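Local coordinates for magnetosome protein MamA (Magnetospirillum gryphiswaldense, PDB 3AS8) that probably acts as a tetratricopeptide-repeat scaffold whose self-recognition promotes assembly of a protein complex at the magnetosome, at residues F110-D121 / K145-Q156. Numbering follows the deposited sequence.
Sequences FNVRFRLGVALD and KVHRAIAYSYEQ. With SO4 (sulfate ion), chain C.
Two near-parallel helices of a tetratricopeptide-repeat array meet here through an aromatic-lysine cluster at their N-terminal ends and a carboxylate grip further along. The helical segments 110-121 and 145-156 run in the same direction at 18°, and their axes approach no closer than 11.2 Å, a separation bridged by side chains. Lys145 lies across one face of the Phe114 ring: its CE sits 4.0 Å from the ring centroid and 14° off the normal, a CH-pi contact, while NZ makes an off-centre cation-pi contact. Val118 CG2 lies over the opposite face, toward the rim. Phe110 presents its edge instead, CZ meeting Val146 CG2 at 3.6 Å. Phe114 carries its CG anti to the backbone N (chi1 -178°), which sends the ring across the gap beneath the lysine chain.

The Phe114 edge, at CE2, points at one face of the Arg115 guanidinium, whose NE lies in the ring plane. Arg115 NE donates to Asn111 OD1 at 3.0 Å, and NH2 donates, nearly straight, to O4 of a sulfate probably from the crystallisation liquor. Arg115 NH1 lies 3.9 Å from Lys145 NZ, with the sulfate beside the guanidinium. Water 1 joins Asn111 OD1 to Lys145 NZ. Shortening Arg115 to an alanine would probably free the Asn111 amide to turn and hold the sulfate less firmly.

Further along, Ser153 OG donates to the anti lone pair of Asp121 OD2 at 2.7 Å. Gln156 NE2 adds weak bonds to both carboxylate oxygens and donates to Tyr152 O from above its carbonyl plane, opposite the backbone N-H of Gln156; together these probably restrict the amide. Water 2 links Asp121 OD2, weakly, to Ala149 O. Helix 126-139 touches Leu116 and Ile150, so the pair represents neighbouring, similarly directed helices in the stacked hairpins of a TPR superhelix.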
loop_
_atom_site.group_PDB
_atom_site.type_symbol
_atom_site.label_atom_id
_atom_site.label_comp_id
_atom_site.label_asym_id
_atom_site.label_seq_id
_atom_site.Cartn_x
_atom_site.Cartn_y
_atom_site.Cartn_z
ATOM N N PHE A 110 1.192 -5.281 -8.586
ATOM C CA PHE A 110 1.894 -4.168 -9.217
ATOM C C PHE A 110 2.026 -2.965 -8.277
ATOM O O PHE A 110 3.095 -2.452 -8.117
ATOM C CB PHE A 110 1.184 -3.736 -10.493
ATOM C CG PHE A 110 1.726 -2.449 -11.094
ATOM C CD1 PHE A 110 2.776 -2.478 -12.006
ATOM C CD2 PHE A 110 1.189 -1.221 -10.739
ATOM C CE1 PHE A 110 3.232 -1.290 -12.547
ATOM C CE2 PHE A 110 1.675 -0.022 -11.267
ATOM C CZ PHE A 110 2.675 -0.064 -12.145
ATOM N N ASN A 111 0.921 -2.512 -7.686
ATOM C CA ASN A 111 0.920 -1.375 -6.804
ATOM C C ASN A 111 1.933 -1.526 -5.697
ATOM O O ASN A 111 2.625 -0.593 -5.388
ATOM C CB ASN A 111 -0.472 -1.033 -6.223
ATOM C CG ASN A 111 -0.522 0.351 -5.624
ATOM O OD1 ASN A 111 -0.034 1.303 -6.230
ATOM N ND2 ASN A 111 -1.019 0.462 -4.392
ATOM N N VAL A 112 1.954 -2.653 -5.035
ATOM C CA VAL A 112 2.920 -2.875 -3.950
ATOM C C VAL A 112 4.360 -2.674 -4.433
ATOM O O VAL A 112 5.153 -1.916 -3.834
ATOM C CB VAL A 112 2.728 -4.252 -3.268
ATOM C CG1 VAL A 112 4.015 -4.659 -2.427
ATOM C CG2 VAL A 112 1.505 -4.279 -2.323
ATOM N N ARG A 113 4.706 -3.212 -5.605
ATOM C CA ARG A 113 6.081 -3.113 -6.080
ATOM C C ARG A 113 6.362 -1.675 -6.494
ATOM O O ARG A 113 7.440 -1.171 -6.260
ATOM C CB ARG A 113 6.278 -4.034 -7.317
ATOM C CG ARG A 113 7.630 -3.981 -7.959
ATOM C CD ARG A 113 8.758 -4.276 -7.030
ATOM N NE ARG A 113 8.861 -5.688 -6.696
ATOM C CZ ARG A 113 9.841 -6.232 -5.973
ATOM N NH1 ARG A 113 9.860 -7.527 -5.790
ATOM N NH2 ARG A 113 10.846 -5.530 -5.503
ATOM N N PHE A 114 5.395 -1.024 -7.145
ATOM C CA PHE A 114 5.506 0.397 -7.520
ATOM C C PHE A 114 5.744 1.322 -6.324
ATOM O O PHE A 114 6.706 2.032 -6.329
ATOM C CB PHE A 114 4.335 0.846 -8.303
ATOM C CG PHE A 114 4.436 2.278 -8.742
ATOM C CD1 PHE A 114 5.352 2.670 -9.726
ATOM C CD2 PHE A 114 3.702 3.258 -8.112
ATOM C CE1 PHE A 114 5.469 3.951 -10.078
ATOM C CE2 PHE A 114 3.778 4.512 -8.483
ATOM C CZ PHE A 114 4.662 4.909 -9.442
ATOM N N ARG A 115 4.940 1.176 -5.260
ATOM C CA ARG A 115 5.078 1.997 -4.071
ATOM C C ARG A 115 6.351 1.708 -3.312
ATOM O O ARG A 115 6.937 2.613 -2.722
ATOM C CB ARG A 115 3.813 1.873 -3.167
ATOM C CG ARG A 115 2.487 2.226 -3.918
ATOM C CD ARG A 115 2.419 3.626 -4.329
ATOM N NE ARG A 115 1.257 3.800 -5.174
ATOM C CZ ARG A 115 0.942 4.896 -5.843
ATOM N NH1 ARG A 115 -0.132 4.880 -6.628
ATOM N NH2 ARG A 115 1.688 6.006 -5.735
ATOM N N LEU A 116 6.816 0.466 -3.353
ATOM C CA LEU A 116 8.100 0.124 -2.821
ATOM C C LEU A 116 9.222 0.893 -3.541
ATOM O O LEU A 116 10.131 1.462 -2.929
ATOM C CB LEU A 116 8.350 -1.359 -2.960
ATOM C CG LEU A 116 9.766 -1.851 -2.570
ATOM C CD1 LEU A 116 10.126 -1.422 -1.155
ATOM C CD2 LEU A 116 9.897 -3.413 -2.763
ATOM N N GLY A 117 9.188 0.902 -4.871
ATOM C CA GLY A 117 10.093 1.789 -5.569
ATOM C C GLY A 117 10.040 3.260 -5.170
ATOM O O GLY A 117 11.078 3.919 -5.049
ATOM N N VAL A 118 8.837 3.811 -5.029
ATOM C CA VAL A 118 8.668 5.179 -4.641
ATOM C C VAL A 118 9.291 5.410 -3.295
ATOM O O VAL A 118 9.896 6.455 -3.097
ATOM C CB VAL A 118 7.171 5.645 -4.582
ATOM C CG1 VAL A 118 7.050 7.087 -4.098
ATOM C CG2 VAL A 118 6.543 5.607 -6.014
ATOM N N ALA A 119 9.156 4.455 -2.388
ATOM C CA ALA A 119 9.672 4.633 -1.034
ATOM C C ALA A 119 11.178 4.681 -1.042
ATOM O O ALA A 119 11.782 5.559 -0.387
ATOM C CB ALA A 119 9.162 3.506 -0.053
ATOM N N LEU A 120 11.768 3.733 -1.735
ATOM C CA LEU A 120 13.217 3.627 -1.945
ATOM C C LEU A 120 13.776 4.891 -2.581
ATOM O O LEU A 120 14.787 5.448 -2.079
ATOM C CB LEU A 120 13.544 2.380 -2.769
ATOM C CG LEU A 120 13.341 1.038 -2.064
ATOM C CD1 LEU A 120 13.300 -0.116 -3.096
ATOM C CD2 LEU A 120 14.340 0.700 -0.942
ATOM N N ASP A 121 13.111 5.407 -3.628
ATOM C CA ASP A 121 13.544 6.633 -4.272
ATOM C C ASP A 121 13.543 7.798 -3.289
ATOM O O ASP A 121 14.493 8.629 -3.249
ATOM C CB ASP A 121 12.704 6.960 -5.494
ATOM C CG ASP A 121 13.111 8.271 -6.160
ATOM O OD1 ASP A 121 12.861 9.329 -5.566
ATOM O OD2 ASP A 121 13.672 8.250 -7.294
ATOM N N LYS A 145 3.988 5.802 -16.168
ATOM C CA LYS A 145 4.446 6.378 -14.913
ATOM C C LYS A 145 5.660 5.594 -14.411
ATOM O O LYS A 145 6.423 6.117 -13.571
ATOM C CB LYS A 145 3.321 6.442 -13.838
ATOM C CG LYS A 145 2.917 5.076 -13.200
ATOM C CD LYS A 145 1.774 5.248 -12.151
ATOM C CE LYS A 145 1.399 3.955 -11.536
ATOM N NZ LYS A 145 0.450 4.110 -10.380
ATOM N N VAL A 146 5.793 4.309 -14.786
ATOM C CA VAL A 146 6.905 3.532 -14.247
ATOM C C VAL A 146 8.208 3.969 -14.971
ATOM O O VAL A 146 9.267 4.171 -14.353
ATOM C CB VAL A 146 6.691 2.007 -14.344
ATOM C CG1 VAL A 146 7.975 1.274 -13.689
ATOM C CG2 VAL A 146 5.445 1.658 -13.648
ATOM N N HIS A 147 8.152 4.112 -16.292
ATOM C CA HIS A 147 9.362 4.643 -16.974
ATOM C C HIS A 147 9.751 6.026 -16.473
ATOM O O HIS A 147 10.931 6.350 -16.389
ATOM C CB HIS A 147 9.140 4.713 -18.460
ATOM C CG HIS A 147 9.303 3.390 -19.152
ATOM N ND1 HIS A 147 10.545 2.883 -19.474
ATOM C CD2 HIS A 147 8.394 2.482 -19.601
ATOM C CE1 HIS A 147 10.396 1.720 -20.088
ATOM N NE2 HIS A 147 9.097 1.453 -20.167
ATOM N N ARG A 148 8.750 6.858 -16.207
ATOM C CA ARG A 148 8.980 8.207 -15.698
ATOM C C ARG A 148 9.680 8.143 -14.331
ATOM O O ARG A 148 10.650 8.837 -14.083
ATOM C CB ARG A 148 7.667 8.977 -15.655
ATOM C CG ARG A 148 7.752 10.408 -15.178
ATOM C CD ARG A 148 6.653 11.319 -15.817
ATOM N NE ARG A 148 6.156 10.973 -17.175
ATOM C CZ ARG A 148 6.538 11.526 -18.336
ATOM N NH1 ARG A 148 7.518 12.409 -18.396
ATOM N NH2 ARG A 148 5.972 11.136 -19.471
ATOM N N ALA A 149 9.203 7.274 -13.456
ATOM C CA ALA A 149 9.793 7.109 -12.136
ATOM C C ALA A 149 11.259 6.631 -12.316
ATOM O O ALA A 149 12.165 7.095 -11.626
ATOM C CB ALA A 149 8.958 6.090 -11.254
ATOM N N ILE A 150 11.498 5.752 -13.261
ATOM C CA ILE A 150 12.858 5.219 -13.458
ATOM C C ILE A 150 13.765 6.333 -14.005
ATOM O O ILE A 150 14.906 6.492 -13.562
ATOM C CB ILE A 150 12.898 4.049 -14.479
ATOM C CG1 ILE A 150 12.392 2.754 -13.895
ATOM C CG2 ILE A 150 14.387 3.757 -14.954
ATOM C CD1 ILE A 150 11.961 1.761 -15.113
ATOM N N ALA A 151 13.239 7.121 -14.956
ATOM C CA ALA A 151 13.974 8.305 -15.506
ATOM C C ALA A 151 14.406 9.250 -14.419
ATOM O O ALA A 151 15.550 9.696 -14.350
ATOM C CB ALA A 151 13.073 9.067 -16.500
ATOM N N TYR A 152 13.478 9.585 -13.533
ATOM C CA TYR A 152 13.774 10.506 -12.428
ATOM C C TYR A 152 14.827 9.935 -11.460
ATOM O O TYR A 152 15.660 10.655 -10.989
ATOM C CB TYR A 152 12.468 10.944 -11.706
ATOM C CG TYR A 152 12.672 12.116 -10.745
ATOM C CD1 TYR A 152 13.504 13.190 -11.103
ATOM C CD2 TYR A 152 12.034 12.165 -9.465
ATOM C CE1 TYR A 152 13.723 14.250 -10.261
ATOM C CE2 TYR A 152 12.243 13.266 -8.598
ATOM C CZ TYR A 152 13.092 14.293 -9.021
ATOM O OH TYR A 152 13.372 15.376 -8.238
ATOM N N SER A 153 14.807 8.639 -11.185
ATOM C CA SER A 153 15.764 8.078 -10.253
ATOM C C SER A 153 17.178 8.179 -10.910
ATOM O O SER A 153 18.147 8.542 -10.281
ATOM C CB SER A 153 15.397 6.646 -9.952
ATOM O OG SER A 153 14.191 6.444 -9.202
ATOM N N TYR A 154 17.264 7.866 -12.200
ATOM C CA TYR A 154 18.514 7.988 -12.893
ATOM C C TYR A 154 18.999 9.443 -12.845
ATOM O O TYR A 154 20.168 9.699 -12.548
ATOM C CB TYR A 154 18.421 7.470 -14.301
ATOM C CG TYR A 154 18.638 5.972 -14.534
ATOM C CD1 TYR A 154 19.829 5.322 -14.175
ATOM C CD2 TYR A 154 17.701 5.248 -15.235
ATOM C CE1 TYR A 154 20.019 3.940 -14.439
ATOM C CE2 TYR A 154 17.869 3.925 -15.504
ATOM C CZ TYR A 154 19.029 3.259 -15.100
ATOM O OH TYR A 154 19.082 1.946 -15.422
ATOM N N GLU A 155 18.112 10.406 -13.128
ATOM C CA GLU A 155 18.526 11.790 -13.193
ATOM C C GLU A 155 19.089 12.256 -11.875
ATOM O O GLU A 155 20.039 13.005 -11.870
ATOM C CB GLU A 155 17.355 12.651 -13.657
ATOM C CG GLU A 155 17.529 14.152 -13.710
ATOM C CD GLU A 155 16.266 14.800 -14.347
ATOM O OE1 GLU A 155 15.442 15.395 -13.584
ATOM O OE2 GLU A 155 16.057 14.660 -15.588
ATOM N N GLN A 156 18.521 11.786 -10.764
ATOM C CA GLN A 156 18.950 12.121 -9.439
ATOM C C GLN A 156 20.327 11.573 -9.123
ATOM O O GLN A 156 20.998 12.120 -8.242
ATOM C CB GLN A 156 17.946 11.626 -8.372
ATOM C CG GLN A 156 16.643 12.474 -8.332
ATOM C CD GLN A 156 15.591 11.859 -7.446
ATOM O OE1 GLN A 156 15.466 12.248 -6.282
ATOM N NE2 GLN A 156 14.814 10.907 -7.990
HETATM S S SO4 C . -0.820 8.449 -7.242
HETATM O O1 SO4 C . -1.194 8.144 -5.855
HETATM O O2 SO4 C . -1.591 7.613 -8.172
HETATM O O3 SO4 C . -1.107 9.856 -7.520
HETATM O O4 SO4 C . 0.617 8.262 -7.451
HETATM O O HOH W 1 0.128 1.640 -8.901
HETATM O O HOH W 2 11.507 8.225 -9.168
HETATM O O HOH W 3 14.477 11.428 -3.858
#